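Local coordinates for nisin biosynthesis protein NisC (Lactococcus lactis subsp. lactis, PDB 2G0D) that acts as the nisin cyclase, a zinc-containing enzyme that forms the thioether rings of the lantibiotic nisin during its biosynthesis, at residues S83-I88 with N110-Y115; L90-L95 with K103-S108; Y115-K120 with S141-Y146; T35-I40 with I64-S69; F165-T170 with C213-A218. All blocks are in the same frame, centred on the assembly; numbering follows the deposited sequence.

Following the chain, interaction 4 comes first: 64-69 folds back on 35-40, joining helix 53-74 to helix 37-45. Next, 110-115 returns to 83-88 in interaction 1, and interaction 2 is nested inside that loop, so helices 85-92 and 100-122 are held at two levels. Interaction 3 follows in series, sharing Tyr115 with interaction 1 and tying helix 100-122 to helix 140-147. Interaction 5 then closes a longer loop, bringing helix 208-221 against helix 156-168. None of the loops cross. Direct packing joins interactions 3 and 4 each to both 1 and 2, and interaction 5 to 3; interactions 1 and 2 share their two helices. Together they trace part of the alpha toroid.

Interaction 1: residues S83-I88 with N110-Y115; sequences SGAAGI and NRYIEY
Ala85 drives its methyl group into the notch between Tyr112 and Ile113, and Ala86, one residue on, meets the far end of the isoleucine. Ala85 CB sits 3.7 Å from Tyr112 CD2, close to the plane of the ring, so the phenol presents an edge to it and not a face. The tyrosine gets there because its CG is anti to the backbone N (chi1 169°), which swings the ring alongside the start of the other helix. On the other flank, Ala85 CB lies 3.7 Å from Ile113 CG1. Ile113 places CG1 anti to its own carbonyl carbon (chi1 -70°), and the extended second torsion carries CD1 onward over the backbone of Ala86, where it is 3.7 Å from Ala86 CA; the Ala86 CB methyl is a little farther from Ile113 CD1, at 4.0 Å. With alanines on one side, the two helices come close: Ala85 CA and Ile113 CA are 6.5 Å apart. Gly84 is the N-cap of the helix that bears both alanines, so the contact is made by that helix's first turn. All of it is apolar packing between the successive, antiparallel helices 85-92 and 100-122 of the alpha toroid. Beyond it, Leu109 of helix 100-122 also rests on Ala85, while helix 140-147 sets Ile143, Tyr146 and Leu147 against Ile113 and Tyr146 also against Ala86.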
# COMPACT_ATOMS: atom_id res chain seq x y z
N SER A 83 -0.48 -5.51 -9.29
CA SER A 83 -0.86 -6.19 -10.55
C SER A 83 0.01 -7.39 -10.90
O SER A 83 -0.36 -8.16 -11.78
CB SER A 83 -0.83 -5.24 -11.75
OG SER A 83 -1.68 -4.15 -11.51
N GLY A 84 1.16 -7.54 -10.25
CA GLY A 84 2.13 -8.52 -10.72
C GLY A 84 2.52 -9.60 -9.73
O GLY A 84 1.76 -9.94 -8.83
N ALA A 85 3.73 -10.13 -9.92
CA ALA A 85 4.22 -11.25 -9.11
C ALA A 85 4.31 -11.01 -7.61
O ALA A 85 4.05 -11.93 -6.83
CB ALA A 85 5.59 -11.77 -9.66
N ALA A 86 4.68 -9.79 -7.18
CA ALA A 86 4.81 -9.51 -5.73
C ALA A 86 3.47 -9.60 -5.00
O ALA A 86 3.42 -10.10 -3.86
CB ALA A 86 5.51 -8.16 -5.47
N GLY A 87 2.38 -9.17 -5.64
CA GLY A 87 1.03 -9.34 -5.04
C GLY A 87 0.59 -10.80 -4.94
O GLY A 87 -0.01 -11.22 -3.95
N ILE A 88 0.89 -11.58 -5.97
CA ILE A 88 0.59 -13.01 -5.94
C ILE A 88 1.41 -13.71 -4.87
O ILE A 88 0.86 -14.51 -4.08
CB ILE A 88 0.83 -13.68 -7.33
CG1 ILE A 88 -0.02 -13.01 -8.41
CG2 ILE A 88 0.54 -15.18 -7.24
CD1 ILE A 88 0.34 -13.42 -9.86
N ASN A 110 9.81 -15.11 -6.79
CA ASN A 110 10.94 -14.29 -6.31
C ASN A 110 12.04 -14.08 -7.35
O ASN A 110 12.55 -12.96 -7.54
CB ASN A 110 11.52 -14.89 -5.03
CG ASN A 110 10.56 -14.82 -3.84
OD1 ASN A 110 9.59 -14.07 -3.87
ND2 ASN A 110 10.84 -15.60 -2.79
N ARG A 111 12.43 -15.16 -8.03
CA ARG A 111 13.42 -15.08 -9.10
C ARG A 111 12.88 -14.24 -10.25
O ARG A 111 13.59 -13.40 -10.79
CB ARG A 111 13.86 -16.49 -9.58
CG ARG A 111 14.54 -17.37 -8.49
CD ARG A 111 15.18 -16.57 -7.29
NE ARG A 111 16.01 -17.42 -6.44
CZ ARG A 111 17.33 -17.35 -6.34
NH1 ARG A 111 18.03 -16.42 -6.99
NH2 ARG A 111 17.98 -18.21 -5.56
N TYR A 112 11.62 -14.43 -10.61
CA TYR A 112 11.05 -13.55 -11.62
C TYR A 112 11.06 -12.09 -11.16
O TYR A 112 11.43 -11.20 -11.93
CB TYR A 112 9.64 -13.99 -12.10
CG TYR A 112 9.00 -12.89 -12.96
CD1 TYR A 112 9.40 -12.68 -14.29
CD2 TYR A 112 8.08 -12.02 -12.41
CE1 TYR A 112 8.82 -11.63 -15.05
CE2 TYR A 112 7.52 -11.00 -13.15
CZ TYR A 112 7.89 -10.80 -14.44
OH TYR A 112 7.28 -9.75 -15.12
N ILE A 113 10.69 -11.85 -9.90
CA ILE A 113 10.67 -10.50 -9.37
C ILE A 113 12.05 -9.83 -9.44
O ILE A 113 12.15 -8.68 -9.88
CB ILE A 113 10.13 -10.41 -7.91
CG1 ILE A 113 8.62 -10.70 -7.87
CG2 ILE A 113 10.41 -9.02 -7.34
CD1 ILE A 113 8.06 -11.08 -6.47
N GLU A 114 13.09 -10.55 -8.99
CA GLU A 114 14.45 -10.05 -9.05
C GLU A 114 14.90 -9.76 -10.48
O GLU A 114 15.47 -8.69 -10.74
CB GLU A 114 15.43 -11.02 -8.38
CG GLU A 114 16.90 -10.57 -8.49
CD GLU A 114 17.81 -11.18 -7.43
OE1 GLU A 114 17.44 -12.19 -6.80
OE2 GLU A 114 18.90 -10.61 -7.22
N TYR A 115 14.67 -10.70 -11.39
CA TYR A 115 14.83 -10.46 -12.85
C TYR A 115 14.06 -9.20 -13.31
O TYR A 115 14.64 -8.33 -13.96
CB TYR A 115 14.36 -11.67 -13.69
CG TYR A 115 14.08 -11.28 -15.13
CD1 TYR A 115 15.12 -10.91 -15.99
CD2 TYR A 115 12.77 -11.23 -15.63
CE1 TYR A 115 14.88 -10.52 -17.30
CE2 TYR A 115 12.52 -10.84 -16.96
CZ TYR A 115 13.58 -10.49 -17.78
OH TYR A 115 13.37 -10.10 -19.08

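Interaction 2: residues L90-L95 with K103-S108; sequences LSILHL and KNLLDS
Ile92 and Leu93 pack on Leu105 and Leu106 where helices 85-92 and 100-122, consecutive and antiparallel, form a helical hairpin of the alpha toroid. The contact between the segments is entirely apolar. Ile92 CG1 takes the crowded position between the backbone N and the carbonyl carbon (chi1 69°), which turns the side chain straight at the partner helix. There it lies alongside Leu106, the two side chains pointing opposite ways, with Ile92 CG1 3.7 Å from Leu106 CD2. Its tip meets Leu105 at about a right angle, and the 3.5 Å between Ile92 CD1 and Leu105 CD2 is closer than carbon atoms normally pack. Leu106 spreads both methyls over the backbone that follows Ile92: Leu106 CD1 reaches to 3.9 Å from Leu93 CA. The Leu93 side chain curls back toward it more loosely, CD1 to CD1 at 4.3 Å. Ile64 of helix 53-74 packs on both Ile92 and Leu105, and Tyr146 of helix 140-147 on both Leu93 and Leu106.

The polar interactions lie beside this packing. Salt bridges from Lys103 to Glu97 and from Asp107 to Arg96 tie helix 100-122 to the connection leading into it. Within helix 100-122, Asn104 O is gripped twice by a single residue: Ser108 OG donates to it at 3.1 Å from a position tilted 29° out of the carbonyl plane, and Ser108 N reaches it from the opposite face.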
# COMPACT_ATOMS: atom_id res chain seq x y z
N LEU A 90 2.83 -12.27 -2.17
CA LEU A 90 2.33 -11.84 -0.86
C LEU A 90 1.11 -12.64 -0.43
O LEU A 90 1.00 -13.04 0.76
CB LEU A 90 1.96 -10.33 -0.86
CG LEU A 90 1.56 -9.73 0.51
CD1 LEU A 90 2.76 -9.67 1.42
CD2 LEU A 90 0.94 -8.37 0.33
N SER A 91 0.19 -12.91 -1.38
CA SER A 91 -1.07 -13.57 -1.05
C SER A 91 -0.89 -15.02 -0.52
O SER A 91 -1.78 -15.56 0.20
CB SER A 91 -2.05 -13.50 -2.22
OG SER A 91 -1.71 -14.40 -3.28
N ILE A 92 0.25 -15.65 -0.84
CA ILE A 92 0.52 -17.03 -0.39
C ILE A 92 1.74 -17.17 0.52
O ILE A 92 2.10 -18.27 0.94
CB ILE A 92 0.64 -18.03 -1.59
CG1 ILE A 92 1.92 -17.75 -2.40
CG2 ILE A 92 -0.60 -17.97 -2.49
CD1 ILE A 92 2.14 -18.70 -3.58
N LEU A 93 2.40 -16.07 0.81
CA LEU A 93 3.67 -16.10 1.57
C LEU A 93 3.58 -16.90 2.89
O LEU A 93 4.49 -17.68 3.19
CB LEU A 93 4.19 -14.67 1.82
CG LEU A 93 5.53 -14.58 2.56
CD1 LEU A 93 6.65 -15.30 1.81
CD2 LEU A 93 5.91 -13.15 2.80
N HIS A 94 2.49 -16.74 3.64
CA HIS A 94 2.27 -17.46 4.92
C HIS A 94 2.20 -18.99 4.80
O HIS A 94 2.31 -19.71 5.79
CB HIS A 94 0.98 -17.00 5.57
CG HIS A 94 -0.22 -17.30 4.74
ND1 HIS A 94 -0.52 -16.58 3.60
CD2 HIS A 94 -1.18 -18.25 4.86
CE1 HIS A 94 -1.62 -17.07 3.06
NE2 HIS A 94 -2.03 -18.09 3.80
N LEU A 95 2.06 -19.48 3.57
CA LEU A 95 1.96 -20.90 3.30
C LEU A 95 3.31 -21.55 2.93
O LEU A 95 3.38 -22.76 2.76
CB LEU A 95 0.96 -21.13 2.19
CG LEU A 95 -0.52 -20.83 2.49
CD1 LEU A 95 -1.35 -20.81 1.20
CD2 LEU A 95 -1.09 -21.86 3.46
N LYS A 103 6.31 -23.26 -1.47
CA LYS A 103 7.70 -22.80 -1.51
C LYS A 103 8.24 -22.80 -2.94
O LYS A 103 8.93 -21.86 -3.34
CB LYS A 103 8.58 -23.66 -0.58
CG LYS A 103 10.08 -23.41 -0.74
CD LYS A 103 10.96 -24.28 0.19
CE LYS A 103 11.30 -23.53 1.50
NZ LYS A 103 10.55 -24.04 2.70
N ASN A 104 7.93 -23.83 -3.72
CA ASN A 104 8.36 -23.90 -5.11
C ASN A 104 7.80 -22.73 -5.91
O ASN A 104 8.53 -22.07 -6.63
CB ASN A 104 7.97 -25.23 -5.77
CG ASN A 104 8.92 -26.37 -5.40
OD1 ASN A 104 9.97 -26.16 -4.77
ND2 ASN A 104 8.54 -27.58 -5.78
N LEU A 105 6.50 -22.47 -5.75
CA LEU A 105 5.86 -21.33 -6.40
C LEU A 105 6.46 -20.00 -5.96
O LEU A 105 6.73 -19.14 -6.79
CB LEU A 105 4.34 -21.36 -6.16
CG LEU A 105 3.49 -20.27 -6.83
CD1 LEU A 105 3.76 -20.18 -8.37
CD2 LEU A 105 2.01 -20.49 -6.55
N LEU A 106 6.67 -19.81 -4.66
CA LEU A 106 7.22 -18.55 -4.13
C LEU A 106 8.64 -18.28 -4.67
O LEU A 106 8.95 -17.15 -5.05
CB LEU A 106 7.19 -18.53 -2.60
CG LEU A 106 5.80 -18.29 -1.97
CD1 LEU A 106 5.72 -18.75 -0.50
CD2 LEU A 106 5.44 -16.80 -2.06
N ASP A 107 9.48 -19.31 -4.72
CA ASP A 107 10.84 -19.22 -5.29
C ASP A 107 10.85 -18.76 -6.74
O ASP A 107 11.64 -17.89 -7.11
CB ASP A 107 11.59 -20.55 -5.15
CG ASP A 107 12.00 -20.85 -3.72
OD1 ASP A 107 11.96 -19.93 -2.86
OD2 ASP A 107 12.35 -22.01 -3.43
N SER A 108 9.97 -19.33 -7.56
CA SER A 108 9.77 -18.90 -8.94
C SER A 108 9.36 -17.45 -9.03
O SER A 108 9.92 -16.68 -9.81
CB SER A 108 8.67 -19.73 -9.61
OG SER A 108 9.00 -21.09 -9.53

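Interaction 3: residues Y115-K120 with S141-Y146; sequences YFVREK and SGILSY
Ile143 reaches out from helix 140-147 and is met by Phe116 and Val117 together. Its CD1 comes up to the edge of the Phe116 ring, near the ring plane, 3.8 Å from Phe116 CE2, and the two side chains cross at about a right angle. Val117 lies antiparallel alongside Ile143, bringing Val117 CG2 within 3.8 Å of Ile143 CG2. That same valine methyl lies 3.9 Å from Ile143 CD1, so it touches the methyls of both branches of the isoleucine. Ile143 can offer both because its CG1 stands anti to the carbonyl carbon (chi1 -72°) while CG2 is anti to the backbone N. One shell out, Leu158 and Ile162 of helix 156-168 back Val117, and Thr78 packs on Phe116. Helix 140-147 is itself held where it begins, Ser141 OG being hydrogen-bonded to Tyr134 O. The contact is apolar helix-to-helix packing within the alpha toroid, joining helix 100-122 to helix 140-147.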
# COMPACT_ATOMS: atom_id res chain seq x y z
N TYR A 115 14.67 -10.70 -11.39
CA TYR A 115 14.83 -10.46 -12.85
C TYR A 115 14.06 -9.20 -13.31
O TYR A 115 14.64 -8.33 -13.96
CB TYR A 115 14.36 -11.67 -13.69
CG TYR A 115 14.08 -11.28 -15.13
CD1 TYR A 115 15.12 -10.91 -15.99
CD2 TYR A 115 12.77 -11.23 -15.63
CE1 TYR A 115 14.88 -10.52 -17.30
CE2 TYR A 115 12.52 -10.84 -16.96
CZ TYR A 115 13.58 -10.49 -17.78
OH TYR A 115 13.37 -10.10 -19.08
N PHE A 116 12.77 -9.14 -13.00
CA PHE A 116 11.93 -8.00 -13.38
C PHE A 116 12.48 -6.66 -12.89
O PHE A 116 12.59 -5.69 -13.67
CB PHE A 116 10.49 -8.17 -12.89
CG PHE A 116 9.62 -6.95 -13.12
CD1 PHE A 116 9.11 -6.68 -14.39
CD2 PHE A 116 9.37 -6.05 -12.08
CE1 PHE A 116 8.33 -5.53 -14.61
CE2 PHE A 116 8.58 -4.89 -12.30
CZ PHE A 116 8.06 -4.64 -13.56
N VAL A 117 12.83 -6.58 -11.61
CA VAL A 117 13.33 -5.33 -11.05
C VAL A 117 14.66 -4.92 -11.70
O VAL A 117 14.82 -3.79 -12.15
CB VAL A 117 13.43 -5.40 -9.50
CG1 VAL A 117 14.16 -4.20 -8.94
CG2 VAL A 117 12.03 -5.48 -8.90
N ARG A 118 15.59 -5.86 -11.76
CA ARG A 118 16.90 -5.61 -12.32
C ARG A 118 16.78 -5.13 -13.77
O ARG A 118 17.49 -4.20 -14.19
CB ARG A 118 17.75 -6.88 -12.19
CG ARG A 118 19.18 -6.72 -12.60
CD ARG A 118 20.11 -7.71 -11.87
NE ARG A 118 21.49 -7.63 -12.38
CZ ARG A 118 22.46 -8.52 -12.14
NH1 ARG A 118 22.23 -9.60 -11.38
NH2 ARG A 118 23.67 -8.33 -12.67
N GLU A 119 15.87 -5.74 -14.52
CA GLU A 119 15.60 -5.33 -15.90
C GLU A 119 14.96 -3.93 -15.95
O GLU A 119 15.32 -3.12 -16.79
CB GLU A 119 14.72 -6.38 -16.60
CG GLU A 119 14.39 -6.15 -18.07
CD GLU A 119 15.62 -5.97 -18.98
OE1 GLU A 119 16.73 -6.45 -18.66
OE2 GLU A 119 15.47 -5.32 -20.03
N LYS A 120 14.05 -3.64 -15.03
CA LYS A 120 13.44 -2.30 -14.97
C LYS A 120 14.44 -1.18 -14.68
O LYS A 120 14.39 -0.11 -15.30
CB LYS A 120 12.32 -2.27 -13.93
CG LYS A 120 11.40 -1.08 -14.08
CD LYS A 120 10.45 -1.27 -15.27
CE LYS A 120 9.16 -0.46 -15.10
NZ LYS A 120 8.42 -0.42 -16.41
N SER A 141 8.70 0.63 -4.89
CA SER A 141 8.40 0.79 -3.44
C SER A 141 7.49 -0.36 -2.94
O SER A 141 7.80 -1.01 -1.93
CB SER A 141 7.71 2.13 -3.16
OG SER A 141 8.61 3.20 -3.29
N GLY A 142 6.40 -0.59 -3.66
CA GLY A 142 5.49 -1.70 -3.38
C GLY A 142 6.17 -3.06 -3.47
O GLY A 142 5.97 -3.92 -2.62
N ILE A 143 7.00 -3.26 -4.49
CA ILE A 143 7.77 -4.51 -4.63
C ILE A 143 8.70 -4.72 -3.44
O ILE A 143 8.75 -5.82 -2.89
CB ILE A 143 8.55 -4.56 -5.97
CG1 ILE A 143 7.57 -4.77 -7.12
CG2 ILE A 143 9.62 -5.68 -5.96
CD1 ILE A 143 8.21 -4.70 -8.56
N LEU A 144 9.41 -3.67 -3.03
CA LEU A 144 10.30 -3.70 -1.86
C LEU A 144 9.54 -4.05 -0.57
O LEU A 144 10.04 -4.75 0.30
CB LEU A 144 11.06 -2.37 -1.76
CG LEU A 144 12.17 -2.18 -0.70
CD1 LEU A 144 13.22 -3.30 -0.77
CD2 LEU A 144 12.80 -0.84 -0.86
N SER A 145 8.30 -3.59 -0.46
CA SER A 145 7.46 -3.88 0.72
C SER A 145 7.37 -5.39 0.93
O SER A 145 7.59 -5.89 2.05
CB SER A 145 6.06 -3.29 0.56
OG SER A 145 5.35 -3.41 1.79
N TYR A 146 7.02 -6.09 -0.15
CA TYR A 146 7.01 -7.55 -0.18
C TYR A 146 8.40 -8.14 0.05
O TYR A 146 8.56 -9.03 0.91
CB TYR A 146 6.42 -8.12 -1.49
CG TYR A 146 6.74 -9.60 -1.64
CD1 TYR A 146 6.06 -10.57 -0.89
CD2 TYR A 146 7.74 -10.03 -2.51
CE1 TYR A 146 6.38 -11.93 -1.00
CE2 TYR A 146 8.08 -11.39 -2.63
CZ TYR A 146 7.41 -12.33 -1.86
OH TYR A 146 7.73 -13.68 -1.98

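Interaction 4: residues T35-I40 with I64-S69; sequences TGLPGI and IEYIVS
Leu37 and Ile67 mark the closest backbone approach, 7.9 Å between their CA atoms, where the antiparallel helices 37-45 and 53-74 of the alpha toroid pair up, with Gly36 as N-cap of the helix that starts at Leu37. From this first turn Leu37 points at the other helix. Its CG is anti to the carbonyl carbon (chi1 -75°), which sends CD1 out to 3.5 Å from Tyr66 CD2. The methyl approaches the ring obliquely, and the leucine and tyrosine side chains cross at about a right angle. The Tyr66 hydroxyl is hydrogen-bonded to Lys70 NZ, one turn farther on. Ile67 makes the rest of the contact: its extended chain brings CD1 to 4.0 Å from Leu37 CB, and the Pro38 ring touches the same methyl with its CD atom at 4.2 Å. No hydrogen bond crosses between the segments. Helix 3-20 lies over the Leu37 and Tyr66 end, where Thr19 packs on both and Trp15 on the leucine; on the Pro38 and Ile67 side, Ile88 of helix 85-92 packs against both residues.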
# COMPACT_ATOMS: atom_id res chain seq x y z
N THR A 35 -7.77 -6.44 -7.73
CA THR A 35 -9.16 -6.83 -8.04
C THR A 35 -9.39 -8.34 -8.14
O THR A 35 -10.52 -8.78 -8.27
CB THR A 35 -9.64 -6.23 -9.40
OG1 THR A 35 -8.75 -6.65 -10.43
CG2 THR A 35 -9.68 -4.68 -9.37
N GLY A 36 -8.32 -9.13 -8.10
CA GLY A 36 -8.44 -10.55 -8.44
C GLY A 36 -8.15 -11.50 -7.30
O GLY A 36 -8.26 -11.14 -6.11
N LEU A 37 -7.75 -12.71 -7.67
CA LEU A 37 -7.66 -13.85 -6.73
C LEU A 37 -6.72 -13.72 -5.53
O LEU A 37 -7.03 -14.21 -4.47
CB LEU A 37 -7.38 -15.14 -7.49
CG LEU A 37 -8.62 -15.67 -8.22
CD1 LEU A 37 -8.20 -16.76 -9.25
CD2 LEU A 37 -9.66 -16.23 -7.22
N PRO A 38 -5.54 -13.11 -5.72
CA PRO A 38 -4.68 -12.85 -4.57
C PRO A 38 -5.38 -12.14 -3.39
O PRO A 38 -5.16 -12.53 -2.23
CB PRO A 38 -3.56 -11.99 -5.19
CG PRO A 38 -3.47 -12.53 -6.62
CD PRO A 38 -4.92 -12.67 -6.99
N GLY A 39 -6.20 -11.12 -3.66
CA GLY A 39 -6.99 -10.44 -2.60
C GLY A 39 -8.01 -11.38 -1.95
O GLY A 39 -8.20 -11.37 -0.73
N ILE A 40 -8.62 -12.24 -2.77
CA ILE A 40 -9.56 -13.22 -2.28
C ILE A 40 -8.91 -14.29 -1.39
O ILE A 40 -9.44 -14.62 -0.32
CB ILE A 40 -10.31 -13.91 -3.45
CG1 ILE A 40 -10.94 -12.86 -4.38
CG2 ILE A 40 -11.38 -14.85 -2.93
CD1 ILE A 40 -11.80 -11.79 -3.68
N ILE A 64 -5.19 -21.06 -6.08
CA ILE A 64 -3.75 -21.11 -6.31
C ILE A 64 -3.42 -21.98 -7.54
O ILE A 64 -2.70 -21.54 -8.44
CB ILE A 64 -2.97 -21.60 -5.06
CG1 ILE A 64 -2.98 -20.54 -3.95
CG2 ILE A 64 -1.53 -21.89 -5.42
CD1 ILE A 64 -2.60 -21.08 -2.61
N GLU A 65 -3.94 -23.20 -7.58
CA GLU A 65 -3.73 -24.04 -8.74
C GLU A 65 -4.23 -23.35 -10.01
O GLU A 65 -3.55 -23.36 -11.04
CB GLU A 65 -4.31 -25.45 -8.57
CG GLU A 65 -3.41 -26.39 -7.72
CD GLU A 65 -1.92 -26.41 -8.14
OE1 GLU A 65 -1.55 -27.13 -9.12
OE2 GLU A 65 -1.10 -25.71 -7.46
N TYR A 66 -5.39 -22.70 -9.91
CA TYR A 66 -5.91 -21.91 -11.02
C TYR A 66 -4.94 -20.79 -11.41
O TYR A 66 -4.79 -20.50 -12.59
CB TYR A 66 -7.28 -21.34 -10.69
CG TYR A 66 -7.90 -20.50 -11.77
CD1 TYR A 66 -8.70 -21.08 -12.75
CD2 TYR A 66 -7.71 -19.12 -11.81
CE1 TYR A 66 -9.29 -20.31 -13.76
CE2 TYR A 66 -8.30 -18.33 -12.79
CZ TYR A 66 -9.10 -18.94 -13.77
OH TYR A 66 -9.70 -18.19 -14.77
N ILE A 67 -4.31 -20.15 -10.43
CA ILE A 67 -3.30 -19.13 -10.72
C ILE A 67 -2.06 -19.68 -11.44
O ILE A 67 -1.65 -19.11 -12.46
CB ILE A 67 -2.88 -18.31 -9.46
CG1 ILE A 67 -3.99 -17.32 -9.03
CG2 ILE A 67 -1.59 -17.55 -9.74
CD1 ILE A 67 -3.72 -16.66 -7.69
N VAL A 68 -1.44 -20.74 -10.93
CA VAL A 68 -0.23 -21.27 -11.61
C VAL A 68 -0.53 -21.74 -13.04
O VAL A 68 0.27 -21.53 -13.96
CB VAL A 68 0.66 -22.27 -10.75
CG1 VAL A 68 0.02 -22.68 -9.42
CG2 VAL A 68 1.13 -23.50 -11.57
N SER A 69 -1.71 -22.32 -13.24
CA SER A 69 -2.14 -22.74 -14.56
C SER A 69 -2.20 -21.57 -15.55
O SER A 69 -1.81 -21.71 -16.72
CB SER A 69 -3.49 -23.43 -14.48
OG SER A 69 -4.22 -23.22 -15.67

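Interaction 5: residues F165-T170 with C213-A218; sequences FLSNLT and CILAYA
Leu166 and Ser167 meet Ile214 and Leu215 in a helix-to-helix packing of the alpha toroid that joins helix 156-168 to helix 208-221. The two leucines and the isoleucine are buried, and the serine with them. Leu166 CD1 touches Ile214 CG2 at 3.7 Å, the side chains meeting at a slant. In Ile214 it is the short CG2 branch that faces helix 156-168; CG1, anti to the backbone N (chi1 -151°), leads the longer arm away toward Ser141 and Ser145 of helix 140-147. Leu215 carries its methyls to Ser167, with Leu215 CD2 3.8 Å from Ser167 OG and, more loosely, 4.4 Å from Leu166 CB. The serine hydroxyl is hydrogen-bonded to Ile163 O, one turn back in its own helix, so this buried oxygen is satisfied while Leu215 packs against it. Ala231 of helix 226-242 packs on both Ser167 and Leu215. Near the end of 165-170 the chain makes a turn, and Ser167 O takes two bonds from Thr170, one from its N at 2.9 Å and a shorter one from OG1, which lies in the carbonyl plane at 2.7 Å with a C=O...OG1 angle of 152°.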
# COMPACT_ATOMS: atom_id res chain seq x y z
N PHE A 165 18.37 3.09 -5.77
CA PHE A 165 17.61 3.65 -6.88
C PHE A 165 16.50 4.62 -6.43
O PHE A 165 16.36 5.72 -6.99
CB PHE A 165 17.05 2.54 -7.75
CG PHE A 165 16.13 3.02 -8.84
CD1 PHE A 165 16.64 3.34 -10.10
CD2 PHE A 165 14.76 3.15 -8.60
CE1 PHE A 165 15.78 3.78 -11.11
CE2 PHE A 165 13.91 3.60 -9.61
CZ PHE A 165 14.42 3.91 -10.86
N LEU A 166 15.70 4.21 -5.44
CA LEU A 166 14.71 5.11 -4.88
C LEU A 166 15.31 6.40 -4.27
O LEU A 166 14.88 7.50 -4.61
CB LEU A 166 13.80 4.39 -3.86
CG LEU A 166 12.95 3.20 -4.36
CD1 LEU A 166 12.25 2.40 -3.19
CD2 LEU A 166 11.95 3.65 -5.44
N SER A 167 16.28 6.26 -3.36
CA SER A 167 16.96 7.41 -2.73
C SER A 167 17.47 8.43 -3.74
O SER A 167 17.29 9.63 -3.57
CB SER A 167 18.15 6.96 -1.85
OG SER A 167 17.73 6.03 -0.86
N ASN A 168 18.10 7.93 -4.80
CA ASN A 168 18.62 8.77 -5.86
C ASN A 168 17.54 9.59 -6.58
O ASN A 168 17.82 10.65 -7.12
CB ASN A 168 19.43 7.94 -6.85
CG ASN A 168 20.06 8.78 -7.94
OD1 ASN A 168 20.99 9.54 -7.69
ND2 ASN A 168 19.54 8.66 -9.15
N LEU A 169 16.30 9.10 -6.57
CA LEU A 169 15.19 9.84 -7.17
C LEU A 169 14.78 11.05 -6.33
O LEU A 169 13.98 11.87 -6.78
CB LEU A 169 13.99 8.93 -7.45
CG LEU A 169 14.18 7.87 -8.55
CD1 LEU A 169 12.97 6.98 -8.65
CD2 LEU A 169 14.54 8.47 -9.93
N THR A 170 15.33 11.17 -5.12
CA THR A 170 15.02 12.32 -4.28
C THR A 170 16.03 13.46 -4.50
O THR A 170 15.91 14.54 -3.91
CB THR A 170 14.91 11.94 -2.77
OG1 THR A 170 16.22 11.72 -2.23
CG2 THR A 170 14.07 10.68 -2.58
N CYS A 213 8.10 6.11 3.37
CA CYS A 213 7.72 4.99 4.23
C CYS A 213 8.59 3.78 3.96
O CYS A 213 9.06 3.14 4.91
CB CYS A 213 6.25 4.59 4.04
SG CYS A 213 5.06 5.82 4.71
N ILE A 214 8.81 3.46 2.68
CA ILE A 214 9.55 2.24 2.35
C ILE A 214 11.02 2.36 2.76
O ILE A 214 11.62 1.39 3.23
CB ILE A 214 9.32 1.72 0.88
CG1 ILE A 214 9.48 0.20 0.81
CG2 ILE A 214 10.26 2.40 -0.13
CD1 ILE A 214 8.47 -0.59 1.70
N LEU A 215 11.58 3.56 2.61
CA LEU A 215 12.95 3.80 3.09
C LEU A 215 13.13 3.73 4.60
O LEU A 215 14.18 3.26 5.07
CB LEU A 215 13.50 5.13 2.58
CG LEU A 215 13.63 5.21 1.06
CD1 LEU A 215 14.02 6.64 0.68
CD2 LEU A 215 14.64 4.19 0.47
N ALA A 216 12.14 4.22 5.34
CA ALA A 216 12.14 4.11 6.79
C ALA A 216 12.04 2.64 7.20
O ALA A 216 12.80 2.17 8.05
CB ALA A 216 10.97 4.92 7.39
N TYR A 217 11.09 1.92 6.58
CA TYR A 217 10.91 0.49 6.86
C TYR A 217 12.16 -0.31 6.52
O TYR A 217 12.57 -1.11 7.33
CB TYR A 217 9.68 -0.08 6.14
CG TYR A 217 9.36 -1.55 6.44
CD1 TYR A 217 9.14 -1.99 7.75
CD2 TYR A 217 9.25 -2.48 5.41
CE1 TYR A 217 8.82 -3.32 8.03
CE2 TYR A 217 8.92 -3.81 5.68
CZ TYR A 217 8.70 -4.21 6.98
OH TYR A 217 8.40 -5.53 7.24
N ALA A 218 12.76 -0.08 5.35
CA ALA A 218 14.08 -0.65 4.99
C ALA A 218 15.15 -0.42 6.05
O ALA A 218 15.82 -1.36 6.45
CB ALA A 218 14.56 -0.13 3.62